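Local structure of putative capsid protein of prophage (Escherichia coli CFT073, 3BQW) at residues E24-P29 and I129-K133; S60-M66 and R158-K164; M87-I93 and I326-H332. The protein is of unknown function in detail, but probably serves as a major capsid protein that assembles into the phage head shell. Residues are numbered along the deposited sequence.

Contact 1: E24-P29 and I129-K133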
loop_
_atom_site.group_PDB
_atom_site.type_symbol
_atom_site.label_atom_id
_atom_site.label_comp_id
_atom_site.label_asym_id
_atom_site.label_seq_id
_atom_site.Cartn_x
_atom_site.Cartn_y
_atom_site.Cartn_z
ATOM N N GLU A 24 12.360 -5.613 -2.363
ATOM C CA GLU A 24 11.701 -4.308 -2.490
ATOM C C GLU A 24 10.946 -4.204 -3.795
ATOM O O GLU A 24 10.012 -3.427 -3.896
ATOM C CB GLU A 24 12.710 -3.139 -2.426
ATOM C CG GLU A 24 13.329 -2.905 -1.058
ATOM C CD GLU A 24 14.537 -3.772 -0.777
ATOM O OE1 GLU A 24 14.829 -4.729 -1.546
ATOM O OE2 GLU A 24 15.194 -3.500 0.246
ATOM N N PHE A 25 11.381 -4.963 -4.799
ATOM C CA PHE A 25 10.761 -4.912 -6.113
ATOM C C PHE A 25 9.701 -6.000 -6.273
ATOM O O PHE A 25 8.650 -5.740 -6.842
ATOM C CB PHE A 25 11.809 -4.990 -7.235
ATOM C CG PHE A 25 12.898 -3.920 -7.156
ATOM C CD1 PHE A 25 12.713 -2.736 -6.445
ATOM C CD2 PHE A 25 14.095 -4.094 -7.831
ATOM C CE1 PHE A 25 13.691 -1.773 -6.401
ATOM C CE2 PHE A 25 15.082 -3.122 -7.785
ATOM C CZ PHE A 25 14.877 -1.963 -7.078
ATOM N N LYS A 26 9.934 -7.199 -5.759
ATOM C CA LYS A 26 8.993 -8.264 -6.043
ATOM C C LYS A 26 7.785 -8.319 -5.061
ATOM O O LYS A 26 6.718 -8.829 -5.426
ATOM C CB LYS A 26 9.716 -9.614 -6.208
ATOM C CG LYS A 26 9.733 -10.527 -5.020
ATOM C CD LYS A 26 10.522 -11.841 -5.309
ATOM C CE LYS A 26 9.651 -13.005 -5.852
ATOM N NZ LYS A 26 10.420 -14.337 -5.894
ATOM N N PHE A 27 7.947 -7.782 -3.847
ATOM C CA PHE A 27 6.875 -7.789 -2.851
ATOM C C PHE A 27 6.351 -6.392 -2.573
ATOM O O PHE A 27 7.050 -5.409 -2.764
ATOM C CB PHE A 27 7.356 -8.409 -1.534
ATOM C CG PHE A 27 8.044 -9.733 -1.707
ATOM C CD1 PHE A 27 7.417 -10.764 -2.377
ATOM C CD2 PHE A 27 9.305 -9.947 -1.185
ATOM C CE1 PHE A 27 8.051 -11.996 -2.553
ATOM C CE2 PHE A 27 9.943 -11.172 -1.348
ATOM C CZ PHE A 27 9.306 -12.197 -2.037
ATOM N N SER A 28 5.109 -6.347 -2.110
ATOM C CA SER A 28 4.412 -5.128 -1.714
ATOM C C SER A 28 3.757 -5.325 -0.345
ATOM O O SER A 28 3.560 -6.455 0.111
ATOM C CB SER A 28 3.308 -4.788 -2.724
ATOM O OG SER A 28 3.866 -4.462 -3.970
ATOM N N PRO A 29 3.425 -4.222 0.330
ATOM C CA PRO A 29 2.775 -4.313 1.623
ATOM C C PRO A 29 1.451 -5.092 1.609
ATOM O O PRO A 29 0.904 -5.425 0.541
ATOM C CB PRO A 29 2.558 -2.849 1.977
ATOM C CG PRO A 29 3.570 -2.149 1.257
ATOM C CD PRO A 29 3.707 -2.831 -0.026
ATOM N N ILE A 129 11.332 3.219 -4.577
ATOM C CA ILE A 129 10.249 2.242 -4.745
ATOM C C ILE A 129 9.528 1.973 -3.418
ATOM O O ILE A 129 8.316 1.859 -3.387
ATOM C CB ILE A 129 10.767 0.929 -5.355
ATOM C CG1 ILE A 129 11.319 1.181 -6.763
ATOM C CG2 ILE A 129 9.661 -0.119 -5.405
ATOM C CD1 ILE A 129 10.347 1.761 -7.729
ATOM N N ASN A 130 10.270 1.889 -2.323
ATOM C CA ASN A 130 9.675 1.688 -1.029
ATOM C C ASN A 130 8.706 2.818 -0.730
ATOM O O ASN A 130 7.683 2.586 -0.125
ATOM C CB ASN A 130 10.721 1.663 0.111
ATOM C CG ASN A 130 11.543 0.374 0.177
ATOM O OD1 ASN A 130 12.553 0.343 0.884
ATOM N ND2 ASN A 130 11.137 -0.675 -0.534
ATOM N N ALA A 131 9.077 4.047 -1.079
ATOM C CA ALA A 131 8.253 5.204 -0.792
ATOM C C ALA A 131 6.988 5.234 -1.658
ATOM O O ALA A 131 5.928 5.672 -1.201
ATOM C CB ALA A 131 9.044 6.472 -0.986
ATOM N N ILE A 132 7.122 4.825 -2.922
ATOM C CA ILE A 132 5.994 4.742 -3.826
ATOM C C ILE A 132 5.045 3.650 -3.340
ATOM O O ILE A 132 3.839 3.851 -3.360
ATOM C CB ILE A 132 6.440 4.500 -5.305
ATOM C CG1 ILE A 132 7.198 5.732 -5.853
ATOM C CG2 ILE A 132 5.239 4.215 -6.227
ATOM C CD1 ILE A 132 8.273 5.386 -6.962
ATOM N N LYS A 133 5.585 2.500 -2.913
ATOM C CA LYS A 133 4.753 1.391 -2.446
ATOM C C LYS A 133 4.048 1.710 -1.111
ATOM O O LYS A 133 2.953 1.220 -0.863
ATOM C CB LYS A 133 5.553 0.096 -2.328
ATOM C CG LYS A 133 5.879 -0.513 -3.665
ATOM C CD LYS A 133 6.366 -1.895 -3.591
ATOM C CE LYS A 133 6.656 -2.462 -5.011
ATOM N NZ LYS A 133 7.472 -3.718 -4.918
HETATM O O HOH W 1 9.274 -2.028 -1.570
#
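This is a surface contact in which one lysine of the long helix 113-146 reaches across to the end of the short helix 23-26 and the turn that follows it. K133 points toward the other segment with an almost fully extended side chain, and its NZ donates to E24 O (2.8 Å), to F27 O (2.8 Å) and, weakly, to F25 O (3.0 Å). E24 O and F25 O project from the end of helix 23-26, and the departure from helical geometry at F27 brings F27 O to the same ammonium group. S28 and P29 lie against the aliphatic part of the lysine: S28 OG is 3.6 Å from K133 CE, and P29 CD 4.2 Å from K133 CB. One helical turn earlier, I129 CG1 packs on F25 CE1 at 3.8 Å; the rings of F25 and Y16 meet with their planes nearly perpendicular. A water donates to E24 O (2.8 Å) and weakly accepts from N130 ND2 (2.5 Å). In the HK97 fold expected for this family, helix 113-146 would be the long spine helix. Across these segments the lysine charge is met by backbone carbonyls, not by a carboxylate, so its bonds depend on the path of the turn.

Contact 2: S60-M66 and R158-K164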
loop_
_atom_site.group_PDB
_atom_site.type_symbol
_atom_site.label_atom_id
_atom_site.label_comp_id
_atom_site.label_asym_id
_atom_site.label_seq_id
_atom_site.Cartn_x
_atom_site.Cartn_y
_atom_site.Cartn_z
ATOM N N SER A 60 -16.039 3.237 -11.703
ATOM C CA SER A 60 -16.143 4.659 -11.467
ATOM C C SER A 60 -15.970 4.975 -9.999
ATOM O O SER A 60 -16.082 4.105 -9.142
ATOM C CB SER A 60 -17.474 5.210 -11.998
ATOM O OG SER A 60 -18.572 4.692 -11.299
ATOM N N ALA A 61 -15.682 6.242 -9.726
ATOM C CA ALA A 61 -15.612 6.760 -8.364
ATOM C C ALA A 61 -16.206 8.157 -8.360
ATOM O O ALA A 61 -16.291 8.815 -9.397
ATOM C CB ALA A 61 -14.156 6.785 -7.853
ATOM N N PHE A 62 -16.650 8.583 -7.186
ATOM C CA PHE A 62 -17.194 9.916 -6.985
ATOM C C PHE A 62 -16.052 10.815 -6.555
ATOM O O PHE A 62 -15.485 10.675 -5.467
ATOM C CB PHE A 62 -18.288 9.872 -5.933
ATOM C CG PHE A 62 -19.130 11.123 -5.859
ATOM C CD1 PHE A 62 -20.216 11.289 -6.689
ATOM C CD2 PHE A 62 -18.868 12.091 -4.909
ATOM C CE1 PHE A 62 -21.003 12.413 -6.590
ATOM C CE2 PHE A 62 -19.649 13.225 -4.803
ATOM C CZ PHE A 62 -20.709 13.385 -5.635
ATOM N N CYS A 63 -15.719 11.741 -7.436
ATOM C CA CYS A 63 -14.581 12.602 -7.284
ATOM C C CYS A 63 -15.050 14.020 -6.998
ATOM O O CYS A 63 -15.900 14.556 -7.705
ATOM C CB CYS A 63 -13.727 12.543 -8.554
ATOM S SG CYS A 63 -12.963 10.921 -8.747
ATOM N N SER A 64 -14.493 14.605 -5.942
ATOM C CA SER A 64 -14.886 15.913 -5.464
ATOM C C SER A 64 -13.665 16.813 -5.306
ATOM O O SER A 64 -12.665 16.389 -4.752
ATOM C CB SER A 64 -15.588 15.795 -4.102
ATOM O OG SER A 64 -16.797 15.075 -4.184
ATOM N N PRO A 65 -13.787 18.100 -5.703
ATOM C CA PRO A 65 -12.681 18.983 -5.421
ATOM C C PRO A 65 -12.649 19.338 -3.913
ATOM O O PRO A 65 -13.614 19.068 -3.163
ATOM C CB PRO A 65 -12.988 20.218 -6.287
ATOM C CG PRO A 65 -14.441 20.228 -6.466
ATOM C CD PRO A 65 -14.932 18.801 -6.305
ATOM N N MET A 66 -11.549 19.952 -3.494
ATOM C CA MET A 66 -11.352 20.331 -2.107
ATOM C C MET A 66 -10.912 21.786 -2.084
ATOM O O MET A 66 -10.288 22.270 -3.024
ATOM C CB MET A 66 -10.296 19.440 -1.429
ATOM C CG MET A 66 -10.656 17.936 -1.376
ATOM S SD MET A 66 -9.427 16.842 -0.643
ATOM C CE MET A 66 -9.227 17.584 0.979
ATOM N N ARG A 158 -5.365 19.048 -5.282
ATOM C CA ARG A 158 -5.832 18.077 -4.294
ATOM C C ARG A 158 -7.339 17.846 -4.375
ATOM O O ARG A 158 -8.107 18.789 -4.361
ATOM C CB ARG A 158 -5.473 18.625 -2.929
ATOM C CG ARG A 158 -5.479 17.682 -1.796
ATOM C CD ARG A 158 -4.603 18.299 -0.711
ATOM N NE ARG A 158 -4.611 17.512 0.504
ATOM C CZ ARG A 158 -5.274 17.822 1.614
ATOM N NH1 ARG A 158 -6.016 18.921 1.692
ATOM N NH2 ARG A 158 -5.199 17.001 2.657
ATOM N N TYR A 159 -7.753 16.586 -4.486
ATOM C CA TYR A 159 -9.186 16.220 -4.541
ATOM C C TYR A 159 -9.434 14.871 -3.860
ATOM O O TYR A 159 -8.497 14.147 -3.564
ATOM C CB TYR A 159 -9.661 16.172 -5.985
ATOM C CG TYR A 159 -9.211 14.946 -6.757
ATOM C CD1 TYR A 159 -10.076 13.855 -6.924
ATOM C CD2 TYR A 159 -7.920 14.873 -7.327
ATOM C CE1 TYR A 159 -9.686 12.733 -7.604
ATOM C CE2 TYR A 159 -7.509 13.725 -8.052
ATOM C CZ TYR A 159 -8.394 12.659 -8.163
ATOM O OH TYR A 159 -8.049 11.523 -8.859
ATOM N N GLU A 160 -10.706 14.548 -3.630
ATOM C CA GLU A 160 -11.104 13.311 -2.947
ATOM C C GLU A 160 -11.699 12.327 -3.944
ATOM O O GLU A 160 -12.479 12.703 -4.801
ATOM C CB GLU A 160 -12.117 13.586 -1.826
ATOM C CG GLU A 160 -12.573 12.317 -1.097
ATOM C CD GLU A 160 -13.813 12.512 -0.273
ATOM O OE1 GLU A 160 -14.932 12.525 -0.855
ATOM O OE2 GLU A 160 -13.673 12.626 0.963
ATOM N N ILE A 161 -11.280 11.067 -3.829
ATOM C CA ILE A 161 -11.946 9.935 -4.454
ATOM C C ILE A 161 -12.760 9.253 -3.371
ATOM O O ILE A 161 -12.243 8.964 -2.277
ATOM C CB ILE A 161 -10.952 8.873 -5.005
ATOM C CG1 ILE A 161 -10.150 9.430 -6.166
ATOM C CG2 ILE A 161 -11.699 7.623 -5.467
ATOM C CD1 ILE A 161 -8.912 8.547 -6.522
ATOM N N ASP A 162 -14.013 8.974 -3.688
ATOM C CA ASP A 162 -14.900 8.275 -2.786
ATOM C C ASP A 162 -15.500 7.062 -3.504
ATOM O O ASP A 162 -16.246 7.198 -4.479
ATOM C CB ASP A 162 -15.990 9.222 -2.295
ATOM C CG ASP A 162 -16.869 8.618 -1.232
ATOM O OD1 ASP A 162 -16.588 7.489 -0.759
ATOM O OD2 ASP A 162 -17.861 9.291 -0.851
ATOM N N TRP A 163 -15.128 5.887 -3.018
ATOM C CA TRP A 163 -15.636 4.604 -3.531
ATOM C C TRP A 163 -17.009 4.260 -2.944
ATOM O O TRP A 163 -17.603 3.263 -3.329
ATOM C CB TRP A 163 -14.657 3.496 -3.209
ATOM C CG TRP A 163 -13.251 3.748 -3.765
ATOM C CD1 TRP A 163 -12.124 4.067 -3.048
ATOM C CD2 TRP A 163 -12.862 3.737 -5.148
ATOM N NE1 TRP A 163 -11.055 4.233 -3.908
ATOM C CE2 TRP A 163 -11.472 4.028 -5.195
ATOM C CE3 TRP A 163 -13.550 3.507 -6.352
ATOM C CZ2 TRP A 163 -10.759 4.088 -6.390
ATOM C CZ3 TRP A 163 -12.841 3.565 -7.543
ATOM C CH2 TRP A 163 -11.452 3.857 -7.554
ATOM N N LYS A 164 -17.483 5.102 -2.021
ATOM C CA LYS A 164 -18.827 5.044 -1.432
ATOM C C LYS A 164 -19.024 3.712 -0.716
ATOM O O LYS A 164 -19.890 2.918 -1.082
ATOM C CB LYS A 164 -19.946 5.279 -2.479
ATOM C CG LYS A 164 -19.918 6.633 -3.241
ATOM C CD LYS A 164 -20.863 7.710 -2.705
ATOM C CE LYS A 164 -21.294 8.734 -3.795
ATOM N NZ LYS A 164 -21.692 10.086 -3.238
HETATM O O HOH W 2 -15.806 12.721 -3.344
HETATM O O HOH W 3 -9.698 20.297 -5.818
HETATM O O HOH W 4 -7.691 21.341 -3.155
#
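Strands 61-67 and 159-162 are the two central strands of a four-stranded antiparallel sheet, flanked by 70-79 and 148-151. F62 and D162 form a hydrogen-bonded pair (D162 N to F62 O 2.9 Å), as do S64 and E160 (E160 N to S64 O 2.9 Å); C63 and I161 between them make a non-hydrogen-bonded pair. The antiparallel 61-67/70-79 pair, preceding the long helix 113-146, is consistent with the base of the E-loop of the HK97 fold. On the face bearing F62, S64, E160 and D162, a water links F62 O, S64 OG and E160 OE1, while R73 makes salt bridges with both E160 and D162. D162 OD1 accepts from K164 N (2.8 Å) in an Asx turn. K164 NZ lies 3.8 Å from the centroid of the F62 ring, a cation-pi contact over its face. The other face is largely apolar: C63 SG meets the edge of Y159 at CE1 (3.9 Å), Y159 OH hydrogen-bonds to K83 O, and A61 CB touches I161 CG2 (3.5 Å) and lies over the six-membered ring of W163, just past the strand. M66 CE sits over the R158 guanidinium, 3.6 Å from R158 NH1; R158 NE forms a salt bridge with E152.

Contact 3: M87-I93 and I326-H332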
loop_
_atom_site.group_PDB
_atom_site.type_symbol
_atom_site.label_atom_id
_atom_site.label_comp_id
_atom_site.label_asym_id
_atom_site.label_seq_id
_atom_site.Cartn_x
_atom_site.Cartn_y
_atom_site.Cartn_z
ATOM N N MET A 87 4.045 10.954 -8.657
ATOM C CA MET A 87 5.174 10.908 -7.753
ATOM C C MET A 87 6.489 10.879 -8.539
ATOM O O MET A 87 6.602 10.235 -9.611
ATOM C CB MET A 87 5.073 9.653 -6.868
ATOM C CG MET A 87 3.797 9.471 -6.059
ATOM S SD MET A 87 3.871 7.969 -4.993
ATOM C CE MET A 87 4.939 8.677 -3.796
ATOM N N LYS A 88 7.489 11.571 -7.997
ATOM C CA LYS A 88 8.841 11.541 -8.547
ATOM C C LYS A 88 9.920 11.881 -7.509
ATOM O O LYS A 88 10.700 12.804 -7.691
ATOM C CB LYS A 88 8.957 12.415 -9.799
ATOM C CG LYS A 88 8.523 13.856 -9.656
ATOM C CD LYS A 88 8.733 14.534 -11.001
ATOM C CE LYS A 88 8.350 16.004 -10.994
ATOM N NZ LYS A 88 9.099 16.777 -9.975
ATOM N N PRO A 89 9.997 11.081 -6.434
ATOM C CA PRO A 89 11.008 11.314 -5.432
ATOM C C PRO A 89 12.396 11.153 -6.029
ATOM O O PRO A 89 12.620 10.278 -6.892
ATOM C CB PRO A 89 10.733 10.220 -4.401
ATOM C CG PRO A 89 10.026 9.167 -5.122
ATOM C CD PRO A 89 9.179 9.902 -6.106
ATOM N N LYS A 90 13.298 12.034 -5.608
ATOM C CA LYS A 90 14.687 11.958 -6.020
ATOM C C LYS A 90 15.602 12.065 -4.818
ATOM O O LYS A 90 15.198 12.534 -3.758
ATOM C CB LYS A 90 15.034 13.041 -7.057
ATOM C CG LYS A 90 15.062 14.457 -6.527
ATOM C CD LYS A 90 15.559 15.399 -7.586
ATOM C CE LYS A 90 15.459 16.844 -7.118
ATOM N NZ LYS A 90 15.977 17.776 -8.167
ATOM N N HIS A 91 16.837 11.620 -5.015
ATOM C CA HIS A 91 17.867 11.674 -3.998
ATOM C C HIS A 91 19.172 12.039 -4.673
ATOM O O HIS A 91 19.419 11.635 -5.804
ATOM C CB HIS A 91 18.052 10.303 -3.343
ATOM C CG HIS A 91 16.884 9.837 -2.526
ATOM N ND1 HIS A 91 16.888 9.845 -1.145
ATOM C CD2 HIS A 91 15.694 9.303 -2.895
ATOM C CE1 HIS A 91 15.736 9.357 -0.708
ATOM N NE2 HIS A 91 14.993 9.033 -1.752
ATOM N N GLU A 92 20.014 12.769 -3.952
ATOM C CA GLU A 92 21.384 13.029 -4.374
ATOM C C GLU A 92 22.259 11.765 -4.226
ATOM O O GLU A 92 22.090 10.966 -3.283
ATOM C CB GLU A 92 21.982 14.201 -3.580
ATOM C CG GLU A 92 23.490 14.411 -3.862
ATOM C CD GLU A 92 24.120 15.582 -3.098
ATOM O OE1 GLU A 92 23.374 16.351 -2.447
ATOM O OE2 GLU A 92 25.372 15.721 -3.159
ATOM N N ILE A 93 23.170 11.581 -5.174
ATOM C CA ILE A 93 24.142 10.492 -5.137
ATOM C C ILE A 93 25.452 11.082 -4.646
ATOM O O ILE A 93 26.177 11.715 -5.404
ATOM C CB ILE A 93 24.321 9.838 -6.519
ATOM C CG1 ILE A 93 22.953 9.391 -7.074
ATOM C CG2 ILE A 93 25.365 8.693 -6.460
ATOM C CD1 ILE A 93 22.244 8.274 -6.301
ATOM N N ILE A 326 26.169 18.094 -9.051
ATOM C CA ILE A 326 25.357 17.201 -8.226
ATOM C C ILE A 326 24.671 16.136 -9.081
ATOM O O ILE A 326 24.080 16.437 -10.110
ATOM C CB ILE A 326 24.319 17.968 -7.381
ATOM C CG1 ILE A 326 24.997 19.083 -6.575
ATOM C CG2 ILE A 326 23.593 17.017 -6.437
ATOM C CD1 ILE A 326 26.315 18.656 -5.864
ATOM N N GLU A 327 24.788 14.887 -8.644
ATOM C CA GLU A 327 24.175 13.759 -9.311
ATOM C C GLU A 327 22.901 13.347 -8.558
ATOM O O GLU A 327 22.870 13.374 -7.340
ATOM C CB GLU A 327 25.167 12.599 -9.380
ATOM C CG GLU A 327 24.614 11.410 -10.144
ATOM C CD GLU A 327 25.556 10.237 -10.194
ATOM O OE1 GLU A 327 26.719 10.375 -9.785
ATOM O OE2 GLU A 327 25.124 9.172 -10.650
ATOM N N TYR A 328 21.857 12.997 -9.314
ATOM C CA TYR A 328 20.555 12.588 -8.767
ATOM C C TYR A 328 20.122 11.276 -9.387
ATOM O O TYR A 328 20.517 10.952 -10.504
ATOM C CB TYR A 328 19.463 13.605 -9.085
ATOM C CG TYR A 328 19.683 14.947 -8.476
ATOM C CD1 TYR A 328 19.275 15.201 -7.175
ATOM C CD2 TYR A 328 20.321 15.963 -9.185
ATOM C CE1 TYR A 328 19.477 16.430 -6.585
ATOM C CE2 TYR A 328 20.535 17.195 -8.606
ATOM C CZ TYR A 328 20.099 17.416 -7.297
ATOM O OH TYR A 328 20.293 18.632 -6.690
ATOM N N VAL A 329 19.325 10.531 -8.625
ATOM C CA VAL A 329 18.498 9.452 -9.150
ATOM C C VAL A 329 17.061 9.794 -8.739
ATOM O O VAL A 329 16.806 10.379 -7.677
ATOM C CB VAL A 329 18.946 8.018 -8.684
ATOM C CG1 VAL A 329 18.694 7.785 -7.218
ATOM C CG2 VAL A 329 18.222 6.959 -9.469
ATOM N N GLN A 330 16.128 9.467 -9.614
ATOM C CA GLN A 330 14.729 9.793 -9.408
ATOM C C GLN A 330 13.859 8.744 -10.076
ATOM O O GLN A 330 14.182 8.257 -11.164
ATOM C CB GLN A 330 14.457 11.158 -10.025
ATOM C CG GLN A 330 13.047 11.638 -9.939
ATOM C CD GLN A 330 12.876 12.952 -10.631
ATOM O OE1 GLN A 330 13.115 13.048 -11.826
ATOM N NE2 GLN A 330 12.489 13.988 -9.884
ATOM N N THR A 331 12.741 8.415 -9.450
ATOM C CA THR A 331 11.807 7.432 -9.975
ATOM C C THR A 331 10.386 8.029 -10.079
ATOM O O THR A 331 9.784 8.430 -9.072
ATOM C CB THR A 331 11.783 6.171 -9.088
ATOM O OG1 THR A 331 13.131 5.728 -8.869
ATOM C CG2 THR A 331 10.965 5.049 -9.752
ATOM N N HIS A 332 9.879 8.073 -11.311
ATOM C CA HIS A 332 8.519 8.497 -11.623
ATOM C C HIS A 332 7.525 7.352 -11.481
ATOM O O HIS A 332 7.803 6.227 -11.871
ATOM C CB HIS A 332 8.450 9.023 -13.062
ATOM C CG HIS A 332 9.163 10.319 -13.264
ATOM N ND1 HIS A 332 10.514 10.465 -13.051
ATOM C CD2 HIS A 332 8.711 11.533 -13.645
ATOM C CE1 HIS A 332 10.866 11.711 -13.307
ATOM N NE2 HIS A 332 9.785 12.385 -13.651
HETATM O O HOH W 5 12.001 16.901 -11.036
HETATM O O HOH W 6 26.195 14.402 -6.150
HETATM O O HOH W 7 28.167 11.048 -7.675
#
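The two segments run antiparallel, the axes of strands 90-92 and 327-332 passing 4.7 Å apart with 163° between their directions. H91 and V329 form the hydrogen-bonded pair, H91 N to V329 O at 2.9 Å and V329 N to H91 O at 3.0 Å. The non-hydrogen-bonded pairs K90-Q330 and E92-Y328 lie on either side of it. One further backbone hydrogen bond at each end continues the pairing: I93 N to E327 O (2.8 Å) and T331 N to P89 O (3.2 Å). Strand 90-92 thus lines one edge of strand 327-338, whose other edge pairs with 314-319, in a mixed sheet packed against helix 113-146. This resembles the P-domain of HK97-type capsid proteins, where a sheet lies along the spine helix. H91 and V329 face that helix and touch N124; I93 CD1 adds to V329 CG1 at 3.7 Å. On the face of K90, E92, Y328 and Q330, K90 NZ sits over the Y328 ring, 4.2 Å from its centroid, a cation-pi contact. Q330 NE2 donates to K88 O (3.1 Å) and shares a water with K88 NZ, while K88 CB lies over the H332 ring, 3.9 Å from its centroid. Near I93, a water joins I93 O to E327 OE1, a carboxylate oxygen that also forms a salt bridge with R117.

Contact 1 includes part of helix 113-146, and the strands of contact 3 pack against the same helix: I129 and I132 pack on T331, with I132 CD1 to T331 CG2 at 3.9 Å, and M87 SD lies 4.0 Å from I132 CA, so 24-29 and the strand pair of contact 3 both pack on this one helix. Contact 2 stands apart in a separate sheet, its nearest atoms about 14 Å from contact 1 and about 12 Å from contact 3. Contact 1 is at the surface and relies on one lysine binding carbonyls; the other two, partly buried, are antiparallel strand pairs held by backbone bonds, each with a lysine over an aromatic ring.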